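Side-chain contacts in endo-1,4-beta-xylanase C (PDB 4XUR), which hydrolyses internal beta-1,4-xylosidic linkages in xylan and here contributes a family 22 carbohydrate-binding module that holds xylotetraose: residues A[42-47]-A[79-84]; A[91-96]-A[162-167]; A[18-21]-A[27-30]. All coordinates share one frame; numbering follows the deposited sequence.

Interaction 1: A[42-47]-A[79-84]. With CA (calcium ion), chain G.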
loop_
_atom_site.group_PDB
_atom_site.type_symbol
_atom_site.label_atom_id
_atom_site.label_comp_id
_atom_site.label_asym_id
_atom_site.label_seq_id
_atom_site.Cartn_x
_atom_site.Cartn_y
_atom_site.Cartn_z
ATOM N N ILE A 42 -12.436 -13.661 0.945
ATOM C CA ILE A 42 -11.495 -13.109 1.935
ATOM C C ILE A 42 -11.634 -11.580 1.811
ATOM O O ILE A 42 -11.467 -11.028 0.711
ATOM C CB ILE A 42 -10.022 -13.484 1.656
ATOM C CG1 ILE A 42 -9.786 -14.985 1.950
ATOM C CG2 ILE A 42 -9.090 -12.613 2.510
ATOM C CD1 ILE A 42 -9.770 -15.328 3.407
ATOM N N GLY A 43 -11.964 -10.941 2.933
ATOM C CA GLY A 43 -12.259 -9.533 2.956
ATOM C C GLY A 43 -12.365 -8.954 4.355
ATOM O O GLY A 43 -12.535 -9.701 5.307
ATOM N N HIS A 44 -12.226 -7.624 4.497
ATOM C CA HIS A 44 -12.473 -6.967 5.768
ATOM C C HIS A 44 -13.961 -6.671 5.897
ATOM O O HIS A 44 -14.499 -5.812 5.202
ATOM C CB HIS A 44 -11.677 -5.625 5.941
ATOM C CG HIS A 44 -12.004 -4.888 7.201
ATOM N ND1 HIS A 44 -11.849 -5.420 8.484
ATOM C CD2 HIS A 44 -12.477 -3.630 7.371
ATOM C CE1 HIS A 44 -12.203 -4.497 9.377
ATOM N NE2 HIS A 44 -12.607 -3.418 8.722
ATOM N N ASN A 45 -14.642 -7.476 6.705
ATOM C CA ASN A 45 -16.098 -7.399 6.830
ATOM C C ASN A 45 -16.800 -7.381 5.448
ATOM O O ASN A 45 -17.765 -6.642 5.215
ATOM C CB ASN A 45 -16.510 -6.167 7.640
ATOM C CG ASN A 45 -16.066 -6.194 9.108
ATOM O OD1 ASN A 45 -15.711 -5.163 9.663
ATOM N ND2 ASN A 45 -16.122 -7.338 9.745
ATOM N N SER A 46 -16.303 -8.210 4.531
ATOM C CA SER A 46 -16.780 -8.245 3.152
ATOM C C SER A 46 -16.236 -9.454 2.459
ATOM O O SER A 46 -15.487 -10.222 3.056
ATOM C CB SER A 46 -16.386 -6.980 2.402
ATOM O OG SER A 46 -14.952 -6.739 2.422
ATOM N N ASN A 47 -16.583 -9.592 1.191
ATOM C CA ASN A 47 -16.254 -10.760 0.422
ATOM C C ASN A 47 -15.046 -10.648 -0.475
ATOM O O ASN A 47 -14.518 -11.669 -0.960
ATOM C CB ASN A 47 -17.495 -11.181 -0.412
ATOM C CG ASN A 47 -17.345 -12.578 -1.025
ATOM O OD1 ASN A 47 -17.099 -13.561 -0.322
ATOM N ND2 ASN A 47 -17.499 -12.665 -2.351
ATOM N N SER A 79 -5.934 5.897 5.088
ATOM C CA SER A 79 -6.088 4.625 5.860
ATOM C C SER A 79 -6.348 3.427 4.991
ATOM O O SER A 79 -6.760 3.527 3.845
ATOM C CB SER A 79 -7.236 4.772 6.834
ATOM O OG SER A 79 -8.487 4.967 6.137
ATOM N N PHE A 80 -6.056 2.237 5.566
ATOM C CA PHE A 80 -6.392 0.952 4.933
ATOM C C PHE A 80 -6.303 -0.158 5.948
ATOM O O PHE A 80 -5.692 0.014 6.962
ATOM C CB PHE A 80 -5.524 0.635 3.704
ATOM C CG PHE A 80 -4.075 0.313 3.972
ATOM C CD1 PHE A 80 -3.099 1.321 3.949
ATOM C CD2 PHE A 80 -3.641 -1.021 4.115
ATOM C CE1 PHE A 80 -1.740 1.010 4.088
ATOM C CE2 PHE A 80 -2.305 -1.328 4.283
ATOM C CZ PHE A 80 -1.359 -0.310 4.260
ATOM N N TRP A 81 -6.925 -1.298 5.614
ATOM C CA TRP A 81 -6.893 -2.514 6.457
ATOM C C TRP A 81 -6.075 -3.541 5.813
ATOM O O TRP A 81 -6.116 -3.702 4.582
ATOM C CB TRP A 81 -8.299 -3.022 6.673
ATOM C CG TRP A 81 -9.151 -2.064 7.500
ATOM C CD1 TRP A 81 -9.774 -0.951 7.056
ATOM C CD2 TRP A 81 -9.499 -2.196 8.881
ATOM N NE1 TRP A 81 -10.419 -0.317 8.072
ATOM C CE2 TRP A 81 -10.256 -1.047 9.218
ATOM C CE3 TRP A 81 -9.149 -3.086 9.878
ATOM C CZ2 TRP A 81 -10.772 -0.854 10.501
ATOM C CZ3 TRP A 81 -9.662 -2.880 11.155
ATOM C CH2 TRP A 81 -10.421 -1.762 11.456
ATOM N N ALA A 82 -5.305 -4.270 6.612
ATOM C CA ALA A 82 -4.399 -5.295 6.086
ATOM C C ALA A 82 -4.511 -6.537 6.923
ATOM O O ALA A 82 -4.863 -6.445 8.129
ATOM C CB ALA A 82 -2.966 -4.794 6.056
ATOM N N MET A 83 -4.230 -7.683 6.290
ATOM C CA MET A 83 -4.263 -9.025 6.947
ATOM C C MET A 83 -3.293 -9.967 6.249
ATOM O O MET A 83 -3.097 -9.889 5.047
ATOM C CB MET A 83 -5.696 -9.559 6.975
ATOM C CG MET A 83 -5.896 -10.861 7.791
ATOM S SD MET A 83 -5.591 -12.351 6.818
ATOM C CE MET A 83 -7.132 -12.433 5.926
ATOM N N TYR A 84 -2.718 -10.917 7.049
ATOM C CA TYR A 84 -1.948 -12.034 6.506
ATOM C C TYR A 84 -2.404 -13.324 7.250
ATOM O O TYR A 84 -2.766 -13.263 8.361
ATOM C CB TYR A 84 -0.441 -11.770 6.644
ATOM C CG TYR A 84 0.186 -12.012 8.016
ATOM C CD1 TYR A 84 0.051 -11.070 9.053
ATOM C CD2 TYR A 84 0.850 -13.196 8.285
ATOM C CE1 TYR A 84 0.649 -11.257 10.283
ATOM C CE2 TYR A 84 1.443 -13.404 9.541
ATOM C CZ TYR A 84 1.287 -12.507 10.539
ATOM O OH TYR A 84 1.863 -12.733 11.774
HETATM CA CA CA G . -13.705 -5.482 0.481
HETATM O O HOH W 1 -14.848 -4.013 1.658
#
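His44 and Trp81 lie face on face, and this pair makes up the greater part of the contact between the loop 42-47 and the strand segment 79-84. The planes of the imidazole and the six-membered ring of the indole are only 16° apart and their centroids 3.8 Å from one another, which defines an offset stack. The closest approach is NE2 of His44 to CD2 of Trp81, at 3.3 Å, so the nitrogen sits above the fused bond of the indole, while CE1 of His44 lies over CE3 of Trp81 at 3.4 Å. With CG of His44 anti to the backbone N (chi1 176°), the imidazole extends from the loop toward the strand. OD1 of Asn45 lies above its other face, leaving the imidazole between an amide oxygen and an indole. Trp123 also meets both rings from outside the two segments.

Two residues along the strand, Met83 makes the second, smaller contact. Its chain is bent at chi2 and chi3, which brings CE to 3.9 Å from CG2 of Ile42; the two side chains run at about a right angle.

Behind the stack the loop turns to metal. OG of Ser46 binds the calcium ion at 2.6 Å and donates a hydrogen bond to O of His44 at 3.0 Å, approaching from above the carbonyl plane. The backbone N of His44 is hydrogen-bonded to Asp167, another calcium ligand. The aromatic stack therefore packs the hairpin loop between strands 35-40 and 48-53 against a beta-strand, beside the calcium site of a beta-sandwich carbohydrate-binding module.

Interaction 2: A[91-96]-A[162-167]. With CA (calcium ion), chain G.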
loop_
_atom_site.group_PDB
_atom_site.type_symbol
_atom_site.label_atom_id
_atom_site.label_comp_id
_atom_site.label_asym_id
_atom_site.label_seq_id
_atom_site.Cartn_x
_atom_site.Cartn_y
_atom_site.Cartn_z
ATOM N N GLN A 91 3.630 -9.922 12.360
ATOM C CA GLN A 91 4.483 -9.309 11.362
ATOM C C GLN A 91 4.065 -7.791 11.216
ATOM O O GLN A 91 2.900 -7.495 11.246
ATOM C CB GLN A 91 4.331 -10.060 10.034
ATOM C CG GLN A 91 5.035 -9.447 8.811
ATOM C CD GLN A 91 6.537 -9.405 8.958
ATOM O OE1 GLN A 91 7.160 -10.452 9.158
ATOM N NE2 GLN A 91 7.139 -8.211 8.841
ATOM N N VAL A 92 5.063 -6.947 11.023
ATOM C CA VAL A 92 4.843 -5.513 10.775
ATOM C C VAL A 92 4.448 -5.338 9.315
ATOM O O VAL A 92 5.071 -5.931 8.423
ATOM C CB VAL A 92 6.154 -4.710 11.028
ATOM C CG1 VAL A 92 5.975 -3.285 10.594
ATOM C CG2 VAL A 92 6.540 -4.877 12.520
ATOM N N ILE A 93 3.468 -4.489 9.061
ATOM C CA ILE A 93 3.201 -4.043 7.662
ATOM C C ILE A 93 3.278 -2.515 7.662
ATOM O O ILE A 93 2.819 -1.886 8.575
ATOM C CB ILE A 93 1.826 -4.521 7.167
ATOM C CG1 ILE A 93 1.852 -6.020 6.893
ATOM C CG2 ILE A 93 1.454 -3.856 5.852
ATOM C CD1 ILE A 93 2.603 -6.442 5.636
ATOM N N ASN A 94 3.849 -1.963 6.609
ATOM C CA ASN A 94 4.066 -0.522 6.540
ATOM C C ASN A 94 3.159 0.031 5.467
ATOM O O ASN A 94 2.917 -0.611 4.426
ATOM C CB ASN A 94 5.545 -0.243 6.138
ATOM C CG ASN A 94 6.536 -0.548 7.265
ATOM O OD1 ASN A 94 6.141 -0.875 8.394
ATOM N ND2 ASN A 94 7.824 -0.467 6.959
ATOM N N GLY A 95 2.626 1.220 5.698
ATOM C CA GLY A 95 2.068 2.018 4.568
ATOM C C GLY A 95 3.131 3.019 4.126
ATOM O O GLY A 95 3.735 3.698 4.960
ATOM N N SER A 96 3.352 3.107 2.807
ATOM C CA SER A 96 4.394 3.970 2.232
ATOM C C SER A 96 3.920 4.763 1.022
ATOM O O SER A 96 2.888 4.460 0.407
ATOM C CB SER A 96 5.597 3.142 1.871
ATOM O OG SER A 96 6.150 2.493 2.979
ATOM N N ILE A 162 5.993 -12.879 3.056
ATOM C CA ILE A 162 4.738 -13.525 3.093
ATOM C C ILE A 162 3.670 -12.783 2.279
ATOM O O ILE A 162 3.708 -11.541 2.169
ATOM C CB ILE A 162 4.181 -13.707 4.546
ATOM C CG1 ILE A 162 4.156 -12.370 5.276
ATOM C CG2 ILE A 162 4.982 -14.751 5.287
ATOM C CD1 ILE A 162 2.893 -12.193 6.061
ATOM N N PRO A 163 2.706 -13.527 1.672
ATOM C CA PRO A 163 1.591 -12.866 1.002
ATOM C C PRO A 163 0.682 -12.167 1.998
ATOM O O PRO A 163 0.658 -12.532 3.187
ATOM C CB PRO A 163 0.833 -14.023 0.337
ATOM C CG PRO A 163 1.104 -15.194 1.248
ATOM C CD PRO A 163 2.519 -15.005 1.761
ATOM N N PHE A 164 -0.057 -11.144 1.562
ATOM C CA PHE A 164 -0.966 -10.439 2.437
ATOM C C PHE A 164 -2.071 -9.711 1.640
ATOM O O PHE A 164 -1.969 -9.542 0.451
ATOM C CB PHE A 164 -0.246 -9.453 3.376
ATOM C CG PHE A 164 0.436 -8.290 2.680
ATOM C CD1 PHE A 164 -0.274 -7.184 2.339
ATOM C CD2 PHE A 164 1.779 -8.350 2.397
ATOM C CE1 PHE A 164 0.366 -6.128 1.698
ATOM C CE2 PHE A 164 2.431 -7.284 1.795
ATOM C CZ PHE A 164 1.683 -6.178 1.444
ATOM N N TYR A 165 -3.114 -9.373 2.366
ATOM C CA TYR A 165 -4.348 -8.769 1.850
ATOM C C TYR A 165 -4.441 -7.338 2.294
ATOM O O TYR A 165 -4.043 -7.018 3.400
ATOM C CB TYR A 165 -5.596 -9.508 2.400
ATOM C CG TYR A 165 -5.565 -11.014 2.104
ATOM C CD1 TYR A 165 -4.849 -11.885 2.944
ATOM C CD2 TYR A 165 -6.167 -11.510 0.955
ATOM C CE1 TYR A 165 -4.806 -13.281 2.659
ATOM C CE2 TYR A 165 -6.119 -12.872 0.636
ATOM C CZ TYR A 165 -5.450 -13.745 1.528
ATOM O OH TYR A 165 -5.390 -15.088 1.228
ATOM N N VAL A 166 -4.965 -6.472 1.421
ATOM C CA VAL A 166 -5.434 -5.152 1.853
ATOM C C VAL A 166 -6.882 -4.899 1.411
ATOM O O VAL A 166 -7.329 -5.516 0.444
ATOM C CB VAL A 166 -4.584 -3.952 1.316
ATOM C CG1 VAL A 166 -3.129 -4.076 1.781
ATOM C CG2 VAL A 166 -4.641 -3.838 -0.187
ATOM N N ASP A 167 -7.583 -4.060 2.137
ATOM C CA ASP A 167 -8.994 -3.740 1.876
ATOM C C ASP A 167 -9.364 -2.379 2.471
ATOM O O ASP A 167 -8.649 -1.827 3.303
ATOM C CB ASP A 167 -9.904 -4.848 2.473
ATOM C CG ASP A 167 -11.243 -4.962 1.814
ATOM O OD1 ASP A 167 -11.527 -4.338 0.748
ATOM O OD2 ASP A 167 -12.038 -5.763 2.362
HETATM CA CA CA G . -13.705 -5.482 0.481
HETATM O O HOH W 1 -14.848 -4.013 1.658
#
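Gln91 and Ile93 face Ile162 and Phe164 across the interior of a beta-sandwich. Ile93 and Phe164 lie on strands of different sheets, 90-101 in the four-stranded one and 164-173 in the six-stranded one, and Ile162 sits in the loop just before strand 164-173. CA of Ile93 is 9.3 Å from CA of Phe164, and CA of Gln91 is 9.3 Å from CA of Ile162, a spacing that fits packing between sheets and is too wide for pairing within one.

All four of these residues direct their CB atoms into the space between the layers. The main meeting is a CH-pi contact: CD1 of Ile93 stands 4.0 Å from the centroid of the Phe164 ring and 16° off its normal. Phe164 holds CG between its own backbone N and carbonyl carbon (chi1 65°), and in this rotamer a face of the ring is turned to the isoleucine. Ala146 and Arg55 also touch Phe164.

At the other pair of the contact, CG of Gln91 comes to 4.4 Å from CD1 of Ile162, a looser apolar contact. At the far end of the second segment the strand reaches the calcium ion, which the carboxylate of Asp167 grips with both OD1 and OD2, each at 2.5 Å.

Interaction 3: A[18-21]-A[27-30]. Unlike the reference sequence in segment 18-21: Asp19 (reference Tyr). With CA (calcium ion), chain G.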
loop_
_atom_site.group_PDB
_atom_site.type_symbol
_atom_site.label_atom_id
_atom_site.label_comp_id
_atom_site.label_asym_id
_atom_site.label_seq_id
_atom_site.Cartn_x
_atom_site.Cartn_y
_atom_site.Cartn_z
ATOM N N ALA A 18 -11.310 2.387 -2.018
ATOM C CA ALA A 18 -11.257 1.116 -2.637
ATOM C C ALA A 18 -11.695 -0.046 -1.711
ATOM O O ALA A 18 -11.049 -0.308 -0.715
ATOM C CB ALA A 18 -9.836 0.824 -3.202
ATOM N N ASP A 19 -12.817 -0.674 -2.078
ATOM C CA ASP A 19 -13.342 -1.770 -1.270
ATOM C C ASP A 19 -13.312 -3.086 -2.047
ATOM O O ASP A 19 -13.568 -4.123 -1.474
ATOM C CB ASP A 19 -14.736 -1.463 -0.695
ATOM C CG ASP A 19 -15.800 -1.281 -1.810
ATOM O OD1 ASP A 19 -15.633 -1.781 -2.942
ATOM O OD2 ASP A 19 -16.811 -0.639 -1.546
ATOM N N PHE A 20 -12.935 -3.022 -3.339
ATOM C CA PHE A 20 -12.775 -4.176 -4.204
ATOM C C PHE A 20 -14.002 -5.069 -4.401
ATOM O O PHE A 20 -13.894 -6.132 -4.984
ATOM C CB PHE A 20 -11.584 -5.060 -3.725
ATOM C CG PHE A 20 -10.342 -4.257 -3.609
ATOM C CD1 PHE A 20 -9.656 -3.893 -4.784
ATOM C CD2 PHE A 20 -9.892 -3.867 -2.414
ATOM C CE1 PHE A 20 -8.531 -3.085 -4.709
ATOM C CE2 PHE A 20 -8.712 -3.054 -2.296
ATOM C CZ PHE A 20 -8.057 -2.685 -3.442
ATOM N N GLU A 21 -15.160 -4.553 -4.062
ATOM C CA GLU A 21 -16.378 -5.392 -4.047
ATOM C C GLU A 21 -16.916 -5.611 -5.436
ATOM O O GLU A 21 -17.666 -6.607 -5.667
ATOM C CB GLU A 21 -17.408 -4.788 -3.113
ATOM C CG GLU A 21 -17.058 -4.881 -1.626
ATOM C CD GLU A 21 -16.657 -6.285 -1.152
ATOM O OE1 GLU A 21 -17.468 -7.235 -1.297
ATOM O OE2 GLU A 21 -15.537 -6.473 -0.608
ATOM N N ASN A 27 -6.516 0.615 -11.053
ATOM C CA ASN A 27 -5.148 1.001 -11.314
ATOM C C ASN A 27 -4.138 0.465 -10.330
ATOM O O ASN A 27 -2.929 0.896 -10.342
ATOM C CB ASN A 27 -5.036 2.556 -11.365
ATOM C CG ASN A 27 -5.857 3.150 -12.473
ATOM O OD1 ASN A 27 -6.642 4.043 -12.235
ATOM N ND2 ASN A 27 -5.706 2.622 -13.689
ATOM N N TRP A 28 -4.541 -0.514 -9.506
ATOM C CA TRP A 28 -3.610 -1.092 -8.576
ATOM C C TRP A 28 -2.548 -1.915 -9.369
ATOM O O TRP A 28 -2.900 -2.595 -10.335
ATOM C CB TRP A 28 -4.327 -1.954 -7.566
ATOM C CG TRP A 28 -5.090 -1.155 -6.535
ATOM C CD1 TRP A 28 -6.347 -0.668 -6.671
ATOM C CD2 TRP A 28 -4.622 -0.745 -5.233
ATOM N NE1 TRP A 28 -6.711 0.021 -5.534
ATOM C CE2 TRP A 28 -5.667 -0.006 -4.623
ATOM C CE3 TRP A 28 -3.418 -0.909 -4.538
ATOM C CZ2 TRP A 28 -5.555 0.544 -3.369
ATOM C CZ3 TRP A 28 -3.304 -0.390 -3.282
ATOM C CH2 TRP A 28 -4.357 0.357 -2.685
ATOM N N ARG A 29 -1.294 -1.835 -8.964
ATOM C CA ARG A 29 -0.176 -2.495 -9.684
ATOM C C ARG A 29 0.855 -3.075 -8.696
ATOM O O ARG A 29 0.959 -2.644 -7.560
ATOM C CB ARG A 29 0.530 -1.623 -10.698
ATOM C CG ARG A 29 1.285 -0.394 -10.197
ATOM C CD ARG A 29 2.163 0.212 -11.283
ATOM N NE ARG A 29 2.861 1.431 -10.859
ATOM C CZ ARG A 29 4.019 1.484 -10.201
ATOM N NH1 ARG A 29 4.691 0.360 -9.784
ATOM N NH2 ARG A 29 4.556 2.703 -9.926
ATOM N N ALA A 30 1.631 -4.037 -9.211
ATOM C CA ALA A 30 2.816 -4.528 -8.512
ATOM C C ALA A 30 3.996 -3.519 -8.622
ATOM O O ALA A 30 4.021 -2.651 -9.531
ATOM C CB ALA A 30 3.210 -5.900 -9.123
HETATM CA CA CA G . -13.705 -5.482 0.481
HETATM O O HOH W 1 -14.848 -4.013 1.658
#
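The calcium site of this beta-sandwich module is built partly from the turn 18-21, and the contact joins that turn to the segment 27-30 farther along the same connection between strands 16-18 and 35-40. Phe20 and Trp28 carry it. CZ of Phe20 lies 3.6 Å above the plane of the indole of Trp28, offset toward its rim, and is 3.7 Å from NE1 of Trp28. The planes of the phenyl and five-membered rings are 59° apart, an oblique meeting in which the tryptophan offers a face. Phe20 reaches it through its far carbons, CE1 and CZ, since CG lies anti to the carbonyl carbon (chi1 -54°) and the ring extends across to the indole. Ala18 joins at the indole edge, near its plane, where its CB comes to 4.0 Å from NE1 of Trp28. Leu50, on strand 48-53, touches both aromatic side chains.

The turn itself is held by an Asx turn: N of Glu21 donates to OD1 of Asp19, meeting it from above the carboxylate plane at an N-H...acceptor angle of 166°. Asp19 differs from the reference sequence, which has tyrosine at this position. The turn supplies two calcium ligands from the residues before and after Phe20 in sequence, with Ser46, Arg48 and Asp167 giving others. O of Asp19 binds the ion at 2.4 Å, and OE2 of Glu21 does so at 2.4 Å.

How the interactions relate
Along the chain the contacts follow in series: interaction 3 closes before interaction 1 opens, and interaction 1 before interaction 2. The centres of interactions 1 and 2 are about 10 Å apart. Those of interactions 1 and 3 are about 12 Å apart, and those of interactions 2 and 3 about 14 Å. Strands 75-83 and 164-173 are neighbours in the six-stranded sheet and link interactions 1 and 2, with N of Tyr165 probably hydrogen-bonded to O of Met83. Interaction 2 spans from it to the four-stranded sheet. All three contribute to one calcium site and share a water bound to the ion, so a single metal ties together two loops and a core strand of the xylan-binding module.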